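Local coordinates for N-acyl homoserine lactonase (Bacillus thuringiensis, PDB 2BR6), which hydrolyses the lactone ring of N-acyl-L-homoserine lactone signals with a two-zinc active site, thereby quenching bacterial quorum sensing, at residues S104-F109 / P173-L178; V125-Y130 / I152-Y157. All coordinates share one frame; numbering follows the deposited sequence.

Contact 1: S104-F109 / P173-L178; sequences SSHLHF and PGHQSL. With ZN (zinc ion), chain C; HSL (homoserine lactone), chain F.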
loop_
_atom_site.group_PDB
_atom_site.type_symbol
_atom_site.label_atom_id
_atom_site.label_comp_id
_atom_site.label_asym_id
_atom_site.label_seq_id
_atom_site.Cartn_x
_atom_site.Cartn_y
_atom_site.Cartn_z
ATOM N N SER A 104 6.191 0.680 3.947
ATOM C CA SER A 104 5.980 -0.300 2.883
ATOM C C SER A 104 4.913 -1.291 3.342
ATOM O O SER A 104 5.161 -2.092 4.244
ATOM C CB SER A 104 7.286 -1.050 2.557
ATOM O OG SER A 104 8.227 -0.208 1.898
ATOM N N SER A 105 3.727 -1.234 2.737
ATOM C CA SER A 105 2.677 -2.237 3.000
ATOM C C SER A 105 3.250 -3.638 2.765
ATOM O O SER A 105 3.034 -4.578 3.554
ATOM C CB SER A 105 1.479 -1.995 2.073
ATOM O OG SER A 105 1.858 -2.067 0.700
ATOM N N HIS A 106 4.005 -3.758 1.677
ATOM C CA HIS A 106 4.724 -4.973 1.337
ATOM C C HIS A 106 5.696 -4.661 0.215
ATOM O O HIS A 106 5.722 -3.525 -0.292
ATOM C CB HIS A 106 3.779 -6.146 1.018
ATOM C CG HIS A 106 2.871 -5.938 -0.157
ATOM N ND1 HIS A 106 2.096 -4.807 -0.321
ATOM C CD2 HIS A 106 2.533 -6.773 -1.169
ATOM C CE1 HIS A 106 1.346 -4.944 -1.399
ATOM N NE2 HIS A 106 1.594 -6.126 -1.934
ATOM N N LEU A 107 6.510 -5.641 -0.175
ATOM C CA LEU A 107 7.593 -5.317 -1.094
ATOM C C LEU A 107 7.365 -5.839 -2.523
ATOM O O LEU A 107 8.319 -6.009 -3.288
ATOM C CB LEU A 107 8.950 -5.741 -0.510
ATOM C CG LEU A 107 9.369 -5.050 0.800
ATOM C CD1 LEU A 107 10.681 -5.654 1.324
ATOM C CD2 LEU A 107 9.493 -3.528 0.667
ATOM N N HIS A 108 6.094 -6.062 -2.876
ATOM C CA HIS A 108 5.712 -6.366 -4.265
ATOM C C HIS A 108 6.060 -5.166 -5.147
ATOM O O HIS A 108 6.096 -4.021 -4.672
ATOM C CB HIS A 108 4.235 -6.736 -4.385
ATOM C CG HIS A 108 3.927 -8.126 -3.918
ATOM N ND1 HIS A 108 2.642 -8.605 -3.810
ATOM C CD2 HIS A 108 4.739 -9.128 -3.516
ATOM C CE1 HIS A 108 2.674 -9.849 -3.365
ATOM N NE2 HIS A 108 3.935 -10.193 -3.178
ATOM N N PHE A 109 6.328 -5.434 -6.424
ATOM C CA PHE A 109 6.948 -4.434 -7.296
ATOM C C PHE A 109 6.132 -3.136 -7.435
ATOM O O PHE A 109 6.705 -2.070 -7.669
ATOM C CB PHE A 109 7.256 -5.044 -8.669
ATOM C CG PHE A 109 6.078 -5.087 -9.584
ATOM C CD1 PHE A 109 5.868 -4.070 -10.510
ATOM C CD2 PHE A 109 5.157 -6.128 -9.508
ATOM C CE1 PHE A 109 4.760 -4.090 -11.355
ATOM C CE2 PHE A 109 4.045 -6.159 -10.348
ATOM C CZ PHE A 109 3.851 -5.131 -11.274
ATOM N N PRO A 173 3.924 -12.585 2.497
ATOM C CA PRO A 173 4.316 -13.130 3.806
ATOM C C PRO A 173 4.212 -12.138 4.976
ATOM O O PRO A 173 3.852 -12.543 6.102
ATOM C CB PRO A 173 5.763 -13.564 3.578
ATOM C CG PRO A 173 5.785 -13.894 2.101
ATOM C CD PRO A 173 4.991 -12.780 1.488
ATOM N N GLY A 174 4.485 -10.857 4.711
ATOM C CA GLY A 174 4.481 -9.827 5.757
ATOM C C GLY A 174 3.669 -8.590 5.412
ATOM O O GLY A 174 4.000 -7.486 5.839
ATOM N N HIS A 175 2.590 -8.775 4.657
ATOM C CA HIS A 175 1.751 -7.649 4.253
ATOM C C HIS A 175 1.174 -6.921 5.474
ATOM O O HIS A 175 0.750 -7.563 6.432
ATOM C CB HIS A 175 0.599 -8.152 3.370
ATOM C CG HIS A 175 -0.268 -7.051 2.847
ATOM N ND1 HIS A 175 -1.291 -6.501 3.588
ATOM C CD2 HIS A 175 -0.230 -6.359 1.681
ATOM C CE1 HIS A 175 -1.861 -5.532 2.893
ATOM N NE2 HIS A 175 -1.234 -5.421 1.735
ATOM N N GLN A 176 1.141 -5.588 5.423
ATOM C CA GLN A 176 0.489 -4.797 6.467
ATOM C C GLN A 176 -0.436 -3.722 5.871
ATOM O O GLN A 176 -0.137 -3.134 4.810
ATOM C CB GLN A 176 1.519 -4.158 7.398
ATOM C CG GLN A 176 2.498 -3.211 6.710
ATOM C CD GLN A 176 3.610 -2.752 7.657
ATOM O OE1 GLN A 176 3.526 -2.957 8.876
ATOM N NE2 GLN A 176 4.614 -2.085 7.105
ATOM N N SER A 177 -1.536 -3.474 6.576
ATOM C CA SER A 177 -2.556 -2.485 6.209
ATOM C C SER A 177 -2.461 -1.283 7.156
ATOM O O SER A 177 -1.720 -1.331 8.132
ATOM C CB SER A 177 -3.949 -3.119 6.340
ATOM O OG SER A 177 -4.090 -4.282 5.533
ATOM N N LEU A 178 -3.196 -0.210 6.861
ATOM C CA LEU A 178 -3.092 1.039 7.624
ATOM C C LEU A 178 -4.423 1.408 8.279
ATOM O O LEU A 178 -5.456 1.345 7.622
ATOM C CB LEU A 178 -2.709 2.193 6.687
ATOM C CG LEU A 178 -1.269 2.466 6.230
ATOM C CD1 LEU A 178 -0.473 3.143 7.342
ATOM C CD2 LEU A 178 -0.549 1.239 5.668
HETATM ZN ZN ZN C . 0.781 -7.242 -3.737
HETATM N N HSL F . 1.446 -7.201 -8.654
HETATM C CA HSL F . 0.573 -7.743 -7.907
HETATM C C HSL F . -0.381 -7.086 -7.042
HETATM O O HSL F . -1.084 -6.105 -7.288
HETATM C CB HSL F . 0.770 -9.224 -7.460
HETATM C CG HSL F . 0.315 -9.166 -6.010
HETATM O OD HSL F . -0.401 -7.856 -5.786
HETATM O O HOH W 1 5.621 -5.016 5.309
HETATM O O HOH W 2 1.214 -5.921 -5.198
#
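Ser105 and Gln176 face each other with their CA atoms 4.8 Å apart, where the loop 104-109, leaving strand 101-103, runs past the start of strand 176-182. One backbone bond fixes the pairing: Gln176 N donates to Ser105 O at 2.8 Å. The same oxygen lies against the CA of His175, a C-H...O contact. One residue back, Ser104 O takes the amide NE2 of Gln176 at 2.9 Å; the donor sits well above the carbonyl plane, while the oxygen lies in the plane of the amide. The glutamine gets there because CG stands between its backbone N and carbonyl carbon (chi1 60°) and the chain then runs extended. A water bridges Ser104 O and Gly174 O, though with more acceptors around it than protons to give.

The loop opens the HxHxDH signature of the metallo-beta-lactamase superfamily, with Asp110 and His111 following. His106 NE2 and His108 ND1 bind the same zinc, each at 2.3 Å, with His171 and Asp193 completing the protein ligands; the ring oxygen OD of homoserine lactone also reaches this metal. Behind the zinc ligand, His175 makes an edge-to-face pair with His106, planes at 60°: His175 CD2 lies over the His106 face, 3.4 Å from His106 ND1. His175 ND1 is bonded to Thr168. His106 ND1 donates in its ring plane to Ser105 OG (2.9 Å), itself hydrogen-bonded to Asp52, holding the ring between zinc and Ser105.

Contact 2: V125-Y130 / I152-Y157; sequences VQRTEY and IIEGDY
Arg127 lays its guanidinium over Ile152, whose CG2 sits under the centre of the flat group, 3.4 Å from CZ. The edge of the same group turns to Glu154: NE and NH2 both grip the single oxygen OE2, each at 2.8 Å, in a side-on salt bridge whose two hydrogen bonds are well bent. Both nitrogens come from one face of the carboxylate, above its plane, and the two planes stand 34° apart. The arginine starts with CG anti to its backbone N (chi1 -174°) and bends at chi3, which brings NE and NH2 round to the acid. The other branch of Ile152 serves Tyr130: CD1 makes a CH-pi contact over the ring face, 3.9 Å from its centroid.

Behind these side chains the backbones pair as parallel strands, Val125 with Ile152 and Gln126 with Ile153. Ile153 N donates to Val125 O at 2.9 Å, and Ile153 O accepts from Arg127 N at 2.7 Å. Gln126 is the N-cap of helix 127-133, so the strand pairing runs straight into the first turn of that helix. This is a beta-alpha-beta unit, strand 123-126, helix 127-133 and strand 150-153, the last being the outermost strand of its sheet within the chain. At this partly exposed edge of the sheet, the arginine offers N-H groups to Glu154 and its flat face to Ile152, so one group can serve charge pairing and packing at once.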
loop_
_atom_site.group_PDB
_atom_site.type_symbol
_atom_site.label_atom_id
_atom_site.label_comp_id
_atom_site.label_asym_id
_atom_site.label_seq_id
_atom_site.Cartn_x
_atom_site.Cartn_y
_atom_site.Cartn_z
ATOM N N VAL A 125 8.942 -1.676 7.533
ATOM C CA VAL A 125 8.582 -2.908 6.836
ATOM C C VAL A 125 8.508 -4.060 7.837
ATOM O O VAL A 125 9.254 -4.103 8.818
ATOM C CB VAL A 125 9.603 -3.253 5.683
ATOM C CG1 VAL A 125 11.014 -3.454 6.231
ATOM C CG2 VAL A 125 9.170 -4.506 4.924
ATOM N N GLN A 126 7.585 -4.986 7.595
ATOM C CA GLN A 126 7.437 -6.146 8.478
ATOM C C GLN A 126 8.626 -7.079 8.305
ATOM O O GLN A 126 9.061 -7.330 7.175
ATOM C CB GLN A 126 6.163 -6.919 8.132
ATOM C CG GLN A 126 4.871 -6.205 8.532
ATOM C CD GLN A 126 4.645 -6.172 10.035
ATOM O OE1 GLN A 126 3.999 -5.244 10.554
ATOM N NE2 GLN A 126 5.125 -7.189 10.730
ATOM N N ARG A 127 9.120 -7.619 9.422
ATOM C CA ARG A 127 10.214 -8.588 9.383
ATOM C C ARG A 127 9.945 -9.737 8.407
ATOM O O ARG A 127 10.836 -10.131 7.658
ATOM C CB ARG A 127 10.486 -9.151 10.773
ATOM C CG ARG A 127 11.721 -10.060 10.821
ATOM C CD ARG A 127 12.318 -10.285 12.198
ATOM N NE ARG A 127 12.556 -9.040 12.933
ATOM C CZ ARG A 127 13.653 -8.292 12.855
ATOM N NH1 ARG A 127 14.658 -8.623 12.051
ATOM N NH2 ARG A 127 13.737 -7.184 13.586
ATOM N N THR A 128 8.731 -10.289 8.432
ATOM C CA THR A 128 8.426 -11.458 7.588
ATOM C C THR A 128 8.424 -11.085 6.106
ATOM O O THR A 128 8.740 -11.922 5.254
ATOM C CB THR A 128 7.081 -12.111 7.968
ATOM O OG1 THR A 128 6.076 -11.101 8.038
ATOM C CG2 THR A 128 7.111 -12.669 9.381
ATOM N N GLU A 129 8.082 -9.835 5.802
ATOM C CA GLU A 129 8.130 -9.331 4.427
ATOM C C GLU A 129 9.567 -9.111 3.966
ATOM O O GLU A 129 9.956 -9.529 2.871
ATOM C CB GLU A 129 7.318 -8.036 4.273
ATOM C CG GLU A 129 7.146 -7.552 2.831
ATOM C CD GLU A 129 6.275 -8.467 1.974
ATOM O OE1 GLU A 129 5.523 -9.299 2.528
ATOM O OE2 GLU A 129 6.325 -8.335 0.726
ATOM N N TYR A 130 10.345 -8.447 4.819
ATOM C CA TYR A 130 11.738 -8.127 4.533
ATOM C C TYR A 130 12.532 -9.412 4.304
ATOM O O TYR A 130 13.191 -9.577 3.268
ATOM C CB TYR A 130 12.316 -7.319 5.693
ATOM C CG TYR A 130 13.814 -7.119 5.627
ATOM C CD1 TYR A 130 14.376 -6.168 4.767
ATOM C CD2 TYR A 130 14.666 -7.874 6.428
ATOM C CE1 TYR A 130 15.761 -5.977 4.714
ATOM C CE2 TYR A 130 16.051 -7.695 6.380
ATOM C CZ TYR A 130 16.586 -6.745 5.525
ATOM O OH TYR A 130 17.952 -6.569 5.477
ATOM N N ILE A 152 12.718 -2.314 10.783
ATOM C CA ILE A 152 12.041 -3.595 10.701
ATOM C C ILE A 152 11.157 -3.796 11.919
ATOM O O ILE A 152 11.620 -3.726 13.063
ATOM C CB ILE A 152 13.078 -4.745 10.574
ATOM C CG1 ILE A 152 13.881 -4.571 9.277
ATOM C CG2 ILE A 152 12.381 -6.099 10.633
ATOM C CD1 ILE A 152 15.144 -5.401 9.202
ATOM N N ILE A 153 9.878 -4.047 11.672
ATOM C CA ILE A 153 8.938 -4.215 12.776
ATOM C C ILE A 153 8.300 -5.598 12.704
ATOM O O ILE A 153 8.457 -6.314 11.707
ATOM C CB ILE A 153 7.873 -3.088 12.772
ATOM C CG1 ILE A 153 7.053 -3.115 11.467
ATOM C CG2 ILE A 153 8.526 -1.702 12.980
ATOM C CD1 ILE A 153 5.709 -2.405 11.546
ATOM N N GLU A 154 7.590 -5.978 13.765
ATOM C CA GLU A 154 6.899 -7.258 13.793
ATOM C C GLU A 154 5.524 -7.076 14.416
ATOM O O GLU A 154 5.399 -6.812 15.623
ATOM C CB GLU A 154 7.708 -8.309 14.571
ATOM C CG GLU A 154 9.156 -8.482 14.120
ATOM C CD GLU A 154 10.122 -7.447 14.701
ATOM O OE1 GLU A 154 10.049 -7.123 15.922
ATOM O OE2 GLU A 154 10.981 -6.952 13.930
ATOM N N GLY A 155 4.497 -7.256 13.603
ATOM C CA GLY A 155 3.124 -7.207 14.090
ATOM C C GLY A 155 2.574 -5.799 14.056
ATOM O O GLY A 155 3.026 -4.975 13.257
ATOM N N ASP A 156 1.583 -5.522 14.908
ATOM C CA ASP A 156 0.930 -4.205 14.916
ATOM C C ASP A 156 1.879 -3.151 15.483
ATOM O O ASP A 156 2.703 -3.459 16.323
ATOM C CB ASP A 156 -0.347 -4.210 15.753
ATOM C CG ASP A 156 -1.522 -4.925 15.066
ATOM O OD1 ASP A 156 -1.386 -5.393 13.908
ATOM O OD2 ASP A 156 -2.631 -5.046 15.629
ATOM N N TYR A 157 1.738 -1.906 15.034
ATOM C CA TYR A 157 2.732 -0.891 15.355
ATOM C C TYR A 157 2.138 0.506 15.184
ATOM O O TYR A 157 1.534 0.800 14.158
ATOM C CB TYR A 157 3.964 -1.076 14.451
ATOM C CG TYR A 157 5.101 -0.147 14.781
ATOM C CD1 TYR A 157 5.917 -0.380 15.885
ATOM C CD2 TYR A 157 5.351 0.969 13.997
ATOM C CE1 TYR A 157 6.963 0.488 16.196
ATOM C CE2 TYR A 157 6.389 1.835 14.295
ATOM C CZ TYR A 157 7.187 1.593 15.391
ATOM O OH TYR A 157 8.206 2.468 15.681
#

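Overall arrangement
Along the chain, contact 2 is nested inside the loop closed by contact 1, and their centres lie about 9 Å apart. Glu129, on the helix of contact 2, ties them together: OE2 probably accepts from Leu107 N at 2.8 Å and OE1 from Gly174 N at 2.9 Å, so one carboxylate spans both segments of contact 1. Its side chain also touches His106. Contact 1 holds zinc ligands and residues lining the homoserine lactone pocket. Glu129 thus brings contact 2 up against a zinc ligand, while the strand pairing itself lies farther off, the Val125 side chain being about 12 Å from a bound zinc.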